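Local coordinates for transcriptional regulator, LacI family protein (Rhodococcus jostii, PDB 3K9C) that probably acts as a DNA-binding transcription factor of the LacI family, its periplasmic-binding-protein-like domain being of the kind that senses small effectors, at residues B[135-140]-B[165-170]; B[189-192]-B[196-199]. All coordinates share one frame; numbering follows the deposited sequence.

Contact 1: residues B[135-140]-B[165-170]; sequences ADAPGG and GGTTET
A137 and T167 meet methyl to methyl where two loops leave the C-terminal ends of neighbouring strands, 129-133 and 160-164, in the four-stranded parallel sheet of a periplasmic-binding-protein-like fold. From CB the side chain of T167 divides. CG2, anti to the carbonyl carbon, runs out to the CB of A137 at 3.9 Å, and A137 is the one residue that CG2 meets across the contact. OG1 stands between the backbone N and the carbonyl carbon (chi1 65°), turned off the line to A137.

Nearer the strand ends, the CB of A135 approaches the carbonyl O of G165 at 4.1 Å, a van der Waals contact. D133 ties the two loops together here, since its OD1 accepts from the backbone N of both A135 and G165. Beyond A137 the chain makes a type II turn, in which G139 takes a positive phi and also serves as N-cap of helix 140-153. In segment 165-170, T168 is N-cap of helix 169-181, and E169 just inside that helix forms a salt bridge to R224 of the second subunit. The turn itself is closed by the backbone bond from G140 N to A137 O, 2.8 Å long.

Contact 2: residues B[189-192]-B[196-199]; sequences VVAF and CATG
The methyl of A191, at the C-terminal end of strand 188-191, points toward the first turn of helix 194-206 and is met there by C196 and A197. This is the opening half of a beta-alpha-beta unit, in which the helix follows the strand after a very short connection and folds back over the sheet before strand 216-218. The CB of A191 sits against the N and CA of A197, 3.6 Å from the N. It also meets the CB of A197 at 3.8 Å, although the CB of A197 projects along the flank of the interface and not directly at the strand.

C196 approaches the same methyl from a direction roughly at right angles to that of the CB of A197. Its CB is directed at the strand, and with the sulfur anti to the backbone N (chi1 179°) the thiol lies alongside A191. There SG is 4.0 Å from the CB of A191 and 4.1 Å from the backbone N of F192, so it rests against both A191 and the start of F192. The same cysteine also packs on I132 of the adjacent strand 129-133, while A197 touches M233.

F192 is turned quite differently: its ring leads away from the helix, and it contributes mainly through its backbone. V190 faces the opposite side of the sheet, against I114, A117 and L121 of helix 110-123. At the helix start the OD1 of N193 accepts from the N of C196.

All four touching residues are buried, and the small side chains of A191, C196 and A197 let helix and strand approach to 5.2 Å between the CA atoms of A191 and A197. The contact between the segments is therefore apolar and non-directional, resting on dispersion and close fit.

The two contacts lie in the same alpha/beta domain, their centres about 10 Å apart, and follow one another along the chain: contact 1 closes at the start of helix 169-181, which leads into strand 188-191 of contact 2. Both stand at the C-terminal edge of the parallel sheet with strand order 160-164, 129-133, 188-191, 216-218. F192 joins them, its ring reaching from contact 2 into contact 1, where CE2 packs on T167 CG2 at 3.6 Å and CZ on P138 O at 3.4 Å. A glycerol near T167 and F192, probably from the crystallisation liquor, has a position that would fit the interdomain cleft where LacI relatives bind effectors.

Contact 1: residues B[135-140]-B[165-170]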
loop_
_atom_site.group_PDB
_atom_site.type_symbol
_atom_site.label_atom_id
_atom_site.label_comp_id
_atom_site.label_asym_id
_atom_site.label_seq_id
_atom_site.Cartn_x
_atom_site.Cartn_y
_atom_site.Cartn_z
ATOM N N ALA B 135 -13.426 14.875 1.618
ATOM C CA ALA B 135 -14.406 15.098 0.570
ATOM C C ALA B 135 -15.622 14.215 0.807
ATOM O O ALA B 135 -16.234 14.274 1.867
ATOM C CB ALA B 135 -13.794 14.804 -0.797
ATOM N N ASP B 136 -15.968 13.389 -0.173
ATOM C CA ASP B 136 -17.132 12.526 -0.043
ATOM C C ASP B 136 -16.783 11.079 0.278
ATOM O O ASP B 136 -17.627 10.189 0.154
ATOM C CB ASP B 136 -17.975 12.582 -1.323
ATOM C CG ASP B 136 -18.538 13.965 -1.590
ATOM O OD1 ASP B 136 -19.141 14.548 -0.663
ATOM O OD2 ASP B 136 -18.385 14.473 -2.726
ATOM N N ALA B 137 -15.543 10.834 0.687
ATOM C CA ALA B 137 -15.147 9.479 1.027
ATOM C C ALA B 137 -15.822 9.099 2.338
ATOM O O ALA B 137 -16.180 9.966 3.129
ATOM C CB ALA B 137 -13.647 9.394 1.174
ATOM N N PRO B 138 -16.032 7.796 2.569
ATOM C CA PRO B 138 -16.666 7.368 3.818
ATOM C C PRO B 138 -15.904 7.986 4.984
ATOM O O PRO B 138 -14.669 7.924 5.031
ATOM C CB PRO B 138 -16.512 5.855 3.771
ATOM C CG PRO B 138 -16.669 5.569 2.299
ATOM C CD PRO B 138 -15.830 6.654 1.657
ATOM N N GLY B 139 -16.633 8.600 5.907
ATOM C CA GLY B 139 -15.991 9.212 7.055
ATOM C C GLY B 139 -15.734 10.692 6.862
ATOM O O GLY B 139 -15.545 11.427 7.829
ATOM N N GLY B 140 -15.738 11.134 5.612
ATOM C CA GLY B 140 -15.492 12.538 5.330
ATOM C C GLY B 140 -16.417 13.516 6.038
ATOM O O GLY B 140 -15.969 14.342 6.837
ATOM N N GLY B 165 -10.028 17.972 0.773
ATOM C CA GLY B 165 -8.862 17.159 0.502
ATOM C C GLY B 165 -9.206 15.870 -0.206
ATOM O O GLY B 165 -9.863 15.877 -1.245
ATOM N N GLY B 166 -8.761 14.761 0.370
ATOM C CA GLY B 166 -9.014 13.458 -0.211
ATOM C C GLY B 166 -8.354 12.411 0.660
ATOM O O GLY B 166 -8.060 12.686 1.824
ATOM N N THR B 167 -8.098 11.235 0.097
ATOM C CA THR B 167 -7.487 10.132 0.834
ATOM C C THR B 167 -6.054 9.820 0.421
ATOM O O THR B 167 -5.450 8.898 0.961
ATOM C CB THR B 167 -8.292 8.831 0.640
ATOM O OG1 THR B 167 -8.231 8.445 -0.741
ATOM C CG2 THR B 167 -9.749 9.033 1.032
ATOM N N THR B 168 -5.509 10.569 -0.532
ATOM C CA THR B 168 -4.152 10.288 -0.994
ATOM C C THR B 168 -3.151 11.363 -0.605
ATOM O O THR B 168 -3.527 12.463 -0.184
ATOM C CB THR B 168 -4.100 10.133 -2.523
ATOM O OG1 THR B 168 -4.203 11.429 -3.130
ATOM C CG2 THR B 168 -5.248 9.254 -3.015
ATOM N N GLU B 169 -1.869 11.037 -0.760
ATOM C CA GLU B 169 -0.797 11.967 -0.424
ATOM C C GLU B 169 -0.885 13.268 -1.218
ATOM O O GLU B 169 -0.503 14.326 -0.722
ATOM C CB GLU B 169 0.579 11.318 -0.650
ATOM C CG GLU B 169 0.777 9.982 0.070
ATOM C CD GLU B 169 0.349 8.775 -0.762
ATOM O OE1 GLU B 169 -0.538 8.918 -1.624
ATOM O OE2 GLU B 169 0.897 7.673 -0.547
ATOM N N THR B 170 -1.390 13.198 -2.446
ATOM C CA THR B 170 -1.498 14.387 -3.283
ATOM C C THR B 170 -2.428 15.445 -2.710
ATOM O O THR B 170 -2.116 16.640 -2.750
ATOM C CB THR B 170 -1.979 14.037 -4.697
ATOM O OG1 THR B 170 -1.092 13.066 -5.268
ATOM C CG2 THR B 170 -1.992 15.286 -5.582
#

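Contact 2: residues B[189-192]-B[196-199]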
loop_
_atom_site.group_PDB
_atom_site.type_symbol
_atom_site.label_atom_id
_atom_site.label_comp_id
_atom_site.label_asym_id
_atom_site.label_seq_id
_atom_site.Cartn_x
_atom_site.Cartn_y
_atom_site.Cartn_z
ATOM N N VAL B 189 -2.516 20.902 11.941
ATOM C CA VAL B 189 -3.355 20.419 10.871
ATOM C C VAL B 189 -3.784 18.992 11.132
ATOM O O VAL B 189 -2.954 18.146 11.426
ATOM C CB VAL B 189 -2.585 20.451 9.537
ATOM C CG1 VAL B 189 -3.481 19.975 8.411
ATOM C CG2 VAL B 189 -2.052 21.858 9.278
ATOM N N VAL B 190 -5.080 18.732 11.027
ATOM C CA VAL B 190 -5.609 17.390 11.206
ATOM C C VAL B 190 -5.975 16.894 9.805
ATOM O O VAL B 190 -6.880 17.430 9.167
ATOM C CB VAL B 190 -6.877 17.384 12.114
ATOM C CG1 VAL B 190 -7.456 15.984 12.194
ATOM C CG2 VAL B 190 -6.527 17.876 13.515
ATOM N N ALA B 191 -5.247 15.894 9.318
ATOM C CA ALA B 191 -5.495 15.340 7.990
ATOM C C ALA B 191 -6.607 14.299 8.039
ATOM O O ALA B 191 -6.843 13.694 9.078
ATOM C CB ALA B 191 -4.218 14.723 7.435
ATOM N N PHE B 192 -7.277 14.085 6.906
ATOM C CA PHE B 192 -8.374 13.115 6.847
ATOM C C PHE B 192 -7.906 11.730 7.284
ATOM O O PHE B 192 -8.560 11.083 8.096
ATOM C CB PHE B 192 -8.957 13.031 5.433
ATOM C CG PHE B 192 -10.039 12.004 5.296
ATOM C CD1 PHE B 192 -11.232 12.140 5.998
ATOM C CD2 PHE B 192 -9.855 10.885 4.496
ATOM C CE1 PHE B 192 -12.225 11.173 5.901
ATOM C CE2 PHE B 192 -10.847 9.911 4.392
ATOM C CZ PHE B 192 -12.033 10.054 5.098
ATOM N N CYS B 196 -3.051 10.888 3.697
ATOM C CA CYS B 196 -3.201 12.313 3.415
ATOM C C CYS B 196 -2.151 13.077 4.220
ATOM O O CYS B 196 -1.522 14.017 3.723
ATOM C CB CYS B 196 -4.601 12.774 3.822
ATOM S SG CYS B 196 -4.928 14.510 3.554
ATOM N N ALA B 197 -1.966 12.659 5.471
ATOM C CA ALA B 197 -0.993 13.280 6.371
ATOM C C ALA B 197 0.415 13.090 5.813
ATOM O O ALA B 197 1.266 13.966 5.935
ATOM C CB ALA B 197 -1.100 12.659 7.779
ATOM N N THR B 198 0.660 11.944 5.195
ATOM C CA THR B 198 1.975 11.694 4.617
ATOM C C THR B 198 2.329 12.792 3.613
ATOM O O THR B 198 3.475 13.240 3.556
ATOM C CB THR B 198 2.038 10.324 3.910
ATOM O OG1 THR B 198 1.944 9.273 4.880
ATOM C CG2 THR B 198 3.359 10.183 3.151
ATOM N N GLY B 199 1.340 13.237 2.839
ATOM C CA GLY B 199 1.572 14.291 1.864
ATOM C C GLY B 199 1.783 15.645 2.516
ATOM O O GLY B 199 2.528 16.497 2.004
#